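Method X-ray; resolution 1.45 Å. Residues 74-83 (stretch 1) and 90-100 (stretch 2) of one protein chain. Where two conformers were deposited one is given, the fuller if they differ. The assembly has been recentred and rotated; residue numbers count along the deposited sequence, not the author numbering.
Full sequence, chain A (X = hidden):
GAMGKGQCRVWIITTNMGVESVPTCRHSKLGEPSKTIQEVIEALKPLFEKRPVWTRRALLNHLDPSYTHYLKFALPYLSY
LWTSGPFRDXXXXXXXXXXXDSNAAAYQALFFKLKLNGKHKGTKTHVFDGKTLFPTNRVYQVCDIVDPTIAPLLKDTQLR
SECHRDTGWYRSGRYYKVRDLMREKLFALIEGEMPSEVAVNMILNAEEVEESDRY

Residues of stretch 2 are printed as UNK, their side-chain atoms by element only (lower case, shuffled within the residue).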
# COMPACT_ATOMS: atom_id res chain seq x y z
N ALA A 74 17.33 -2.06 -5.96
CA ALA A 74 17.73 -1.61 -4.62
C ALA A 74 16.84 -2.21 -3.51
O ALA A 74 17.33 -2.56 -2.43
CB ALA A 74 17.68 -0.07 -4.56
N LEU A 75 15.54 -2.32 -3.80
CA LEU A 75 14.58 -2.77 -2.76
C LEU A 75 14.97 -4.11 -2.13
O LEU A 75 14.84 -4.27 -0.92
CB LEU A 75 13.15 -2.79 -3.31
CG LEU A 75 12.50 -1.39 -3.37
CD1 LEU A 75 11.32 -1.33 -4.28
CD2 LEU A 75 12.14 -0.91 -1.96
N PRO A 76 15.47 -5.08 -2.93
CA PRO A 76 15.78 -6.39 -2.35
C PRO A 76 16.92 -6.39 -1.33
O PRO A 76 17.15 -7.37 -0.61
CB PRO A 76 16.16 -7.23 -3.59
CG PRO A 76 15.38 -6.65 -4.67
CD PRO A 76 15.50 -5.16 -4.40
N TYR A 77 17.66 -5.27 -1.27
CA TYR A 77 18.70 -5.15 -0.27
C TYR A 77 18.19 -4.76 1.11
O TYR A 77 18.91 -4.89 2.10
CB TYR A 77 19.76 -4.12 -0.71
CG TYR A 77 20.70 -4.65 -1.77
CD1 TYR A 77 20.40 -4.56 -3.12
CD2 TYR A 77 21.86 -5.31 -1.40
CE1 TYR A 77 21.25 -5.08 -4.09
CE2 TYR A 77 22.72 -5.83 -2.37
CZ TYR A 77 22.40 -5.71 -3.69
OH TYR A 77 23.28 -6.23 -4.63
N LEU A 78 16.93 -4.31 1.19
CA LEU A 78 16.36 -3.79 2.42
C LEU A 78 15.01 -4.36 2.81
O LEU A 78 14.57 -4.15 3.93
CB LEU A 78 16.17 -2.28 2.31
CG LEU A 78 17.42 -1.46 2.06
CD1 LEU A 78 17.04 -0.03 1.85
CD2 LEU A 78 18.42 -1.61 3.20
N SER A 79 14.32 -5.02 1.88
CA SER A 79 12.91 -5.32 2.06
C SER A 79 12.51 -6.59 1.34
O SER A 79 13.24 -7.04 0.44
CB SER A 79 12.05 -4.15 1.56
OG SER A 79 12.14 -3.99 0.15
N TYR A 80 11.36 -7.13 1.72
CA TYR A 80 10.73 -8.26 1.04
C TYR A 80 9.35 -7.81 0.53
O TYR A 80 8.84 -6.76 0.96
CB TYR A 80 10.61 -9.47 2.00
CG TYR A 80 9.73 -9.24 3.22
CD1 TYR A 80 10.23 -8.63 4.38
CD2 TYR A 80 8.40 -9.61 3.21
CE1 TYR A 80 9.40 -8.42 5.50
CE2 TYR A 80 7.58 -9.39 4.30
CZ TYR A 80 8.08 -8.82 5.44
OH TYR A 80 7.22 -8.60 6.50
N LEU A 81 8.72 -8.57 -0.34
CA LEU A 81 7.53 -8.16 -1.06
C LEU A 81 6.36 -9.10 -0.83
O LEU A 81 6.49 -10.30 -1.05
CB LEU A 81 7.84 -8.13 -2.56
CG LEU A 81 6.69 -7.87 -3.52
CD1 LEU A 81 6.06 -6.51 -3.34
CD2 LEU A 81 7.17 -8.03 -4.99
N TRP A 82 5.23 -8.57 -0.39
CA TRP A 82 4.01 -9.38 -0.26
C TRP A 82 3.36 -9.58 -1.62
O TRP A 82 3.18 -8.61 -2.36
CB TRP A 82 3.01 -8.67 0.64
CG TRP A 82 3.49 -8.52 2.05
CD1 TRP A 82 4.16 -7.46 2.56
CD2 TRP A 82 3.36 -9.46 3.12
NE1 TRP A 82 4.44 -7.66 3.89
CE2 TRP A 82 3.97 -8.90 4.26
CE3 TRP A 82 2.79 -10.74 3.23
CZ2 TRP A 82 4.05 -9.58 5.48
CZ3 TRP A 82 2.86 -11.40 4.43
CH2 TRP A 82 3.49 -10.83 5.54
N THR A 83 3.00 -10.81 -1.97
CA THR A 83 2.33 -10.97 -3.28
C THR A 83 0.84 -11.21 -3.19
O THR A 83 0.19 -11.35 -4.21
CB THR A 83 2.99 -12.02 -4.11
OG1 THR A 83 3.15 -13.16 -3.31
CG2 THR A 83 4.36 -11.49 -4.55
N UNK A 90 3.21 -4.41 -1.37
CA UNK A 90 4.06 -3.58 -0.55
C UNK A 90 5.38 -4.26 -0.25
O UNK A 90 5.44 -5.49 -0.09
c UNK A 90 3.44 -3.12 0.79
o UNK A 90 3.31 -4.22 1.71
c UNK A 90 2.09 -2.48 0.56
N UNK A 91 6.42 -3.44 -0.19
CA UNK A 91 7.75 -3.82 0.26
C UNK A 91 7.87 -3.48 1.72
O UNK A 91 7.58 -2.35 2.14
c UNK A 91 8.70 -4.08 -4.70
c UNK A 91 8.81 -3.04 -0.54
c UNK A 91 8.80 -3.39 -2.01
o UNK A 91 8.61 -4.42 -6.05
c UNK A 91 7.88 -3.12 -4.23
c UNK A 91 7.94 -2.76 -2.89
c UNK A 91 9.58 -4.74 -3.84
c UNK A 91 9.63 -4.39 -2.50
N UNK A 92 8.24 -4.47 2.53
CA UNK A 92 8.34 -4.33 4.00
C UNK A 92 9.79 -4.52 4.42
O UNK A 92 10.47 -5.45 3.98
o UNK A 92 6.09 -5.24 4.26
c UNK A 92 7.55 -5.27 6.18
c UNK A 92 7.46 -5.39 4.67
N UNK A 93 10.26 -3.65 5.30
CA UNK A 93 11.64 -3.74 5.72
C UNK A 93 11.90 -5.08 6.43
O UNK A 93 11.03 -5.63 7.14
c UNK A 93 11.36 -2.46 7.93
c UNK A 93 12.02 -2.53 6.58
n UNK A 93 10.58 0.97 10.37
c UNK A 93 10.84 -0.26 10.84
n UNK A 93 10.53 -0.55 12.10
n UNK A 93 11.39 -1.24 10.12
c UNK A 93 11.79 -1.17 8.71
N UNK A 94 13.09 -5.63 6.24
CA UNK A 94 13.43 -6.92 6.83
C UNK A 94 13.17 -6.90 8.34
O UNK A 94 13.42 -5.92 9.02
c UNK A 94 15.78 -8.19 2.41
c UNK A 94 14.89 -7.27 6.57
c UNK A 94 14.69 -8.76 3.05
c UNK A 94 16.61 -7.32 3.13
c UNK A 94 15.19 -7.59 5.12
c UNK A 94 16.32 -7.02 4.47
c UNK A 94 14.41 -8.46 4.39
N UNK A 95 12.61 -8.01 8.81
CA UNK A 95 12.39 -8.24 10.22
C UNK A 95 11.11 -7.65 10.78
O UNK A 95 10.75 -8.00 11.90
N UNK A 96 10.44 -6.78 10.03
CA UNK A 96 9.19 -6.19 10.51
C UNK A 96 8.04 -7.07 10.02
O UNK A 96 7.92 -7.33 8.82
c UNK A 96 7.73 -4.10 10.44
c UNK A 96 6.63 -3.96 9.63
c UNK A 96 6.46 -2.99 12.18
c UNK A 96 7.64 -3.60 11.73
c UNK A 96 9.01 -4.77 9.97
c UNK A 96 5.40 -2.89 11.33
o UNK A 96 4.23 -2.28 11.73
c UNK A 96 5.49 -3.36 10.05
N UNK A 97 7.21 -7.57 10.95
CA UNK A 97 6.06 -8.41 10.62
C UNK A 97 4.78 -7.63 10.91
O UNK A 97 4.36 -7.50 12.06
o UNK A 97 5.22 -11.91 11.31
c UNK A 97 5.05 -10.71 10.97
c UNK A 97 6.08 -9.71 11.44
o UNK A 97 4.11 -10.33 10.24
N UNK A 98 4.13 -7.11 9.86
CA UNK A 98 2.93 -6.28 10.06
C UNK A 98 1.75 -7.08 10.55
O UNK A 98 0.74 -6.50 10.99
c UNK A 98 4.52 -7.23 8.44
c UNK A 98 3.26 -6.74 7.70
c UNK A 98 2.68 -5.69 8.67
N UNK A 99 1.86 -8.42 10.54
CA UNK A 99 0.78 -9.24 11.07
C UNK A 99 0.85 -9.28 12.58
O UNK A 99 -0.11 -9.74 13.26
c UNK A 99 3.20 -13.75 8.94
c UNK A 99 1.33 -12.21 8.64
n UNK A 99 4.42 -13.99 9.43
c UNK A 99 0.93 -10.81 9.07
c UNK A 99 0.90 -10.69 10.56
n UNK A 99 2.66 -12.56 9.10
n UNK A 99 2.53 -14.70 8.28
N UNK A 100 1.96 -8.83 13.17
CA UNK A 100 2.14 -8.87 14.62
C UNK A 100 1.97 -7.53 15.31
O UNK A 100 2.04 -7.43 16.54
n UNK A 100 4.64 -13.67 14.97
c UNK A 100 3.51 -9.40 15.01
c UNK A 100 3.80 -10.81 14.60
c UNK A 100 5.63 -12.56 14.82
c UNK A 100 5.10 -11.21 15.27

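Position 90 has a CB carrying one oxygen and one carbon; the oxygen lies 3.5 Å from Trp82 CD1. It is threonine. Thr90, a branched residue at home in extended backbone, accepts a hydrogen bond at its O from Trp82 N (3.1 Å).

Position 91 has one carbon, then a six-carbon ring bearing an oxygen. Methyls cover opposite faces of this flat ring: Leu75 CD1 sits 3.6 Å from its centroid, almost on the normal, and Leu81 CD1 3.9 Å. It is tyrosine, Tyr91.

Position 92 again has a CB bearing one oxygen and one carbon. The oxygen is 3.0 Å from Trp82 NE1, and CB lies over a face of the Tyr80 ring. This is threonine: Thr92 OG1 accepts the indole hydrogen bond while its CB makes a CH-pi contact.

Position 93 has three carbons, a nitrogen, and a carbon carrying two more nitrogens. CA-to-CB points away overall; CB comes within 4.0 Å of Leu78 O, but the chain adds little to the contact. It is arginine, Arg93.

Position 94 has one carbon and a six-carbon ring without oxygen. One face covers the backbone at Leu78 and Ser79, while the edge meets carbonyls. It is phenylalanine, with Phe94 CZ 3.4 Å from Pro76 O.

Position 95 has no side-chain atoms and is glycine. The positive phi of Gly95 (84°) favours it in the type II turn from Arg93 to position 96.

Position 96 is a ring of six carbons bearing an oxygen, on one carbon. Its backbone makes the link, O accepting from Tyr80 OH at 2.7 Å. It is tyrosine, Tyr96.

Position 97 has two carbons, the second with two oxygens, of which the nearer stays 4.8 Å from Trp82 CH2. It is aspartate, Asp97.

Position 98 has three carbons closing onto N, one of them 3.7 Å from Trp82 CZ2. It is proline; compact Pro98 packs its CG there.

Position 99 has three carbons, a nitrogen, and a carbon carrying two more nitrogens; Trp82 CH2 lies over one face of that group. It is arginine. Arg99 NE forms a salt bridge with Asp97 OD1 (2.9 Å).

Position 100, four carbons ending in nitrogen, keeps its side chain at least 9.1 Å from stretch 1, the second carbon to Trp82 CH2. It is lysine; Lys100 is exposed, where a charged amine is readily solvated.

Antiparallel pairing holds the contact together. Tyr80 N donates to Thr92 O (3.0 Å), Thr92 N to Tyr80 O (2.8 Å), and Phe94 N to Leu78 O (3.1 Å). Leu81 and Tyr91 share one sheet face, Tyr80 and Thr92 the other; beyond the strand, Tyr80 and Trp82 reach the following turns.

Stretch 2, residues 90-100: TYTRFGYDPRK
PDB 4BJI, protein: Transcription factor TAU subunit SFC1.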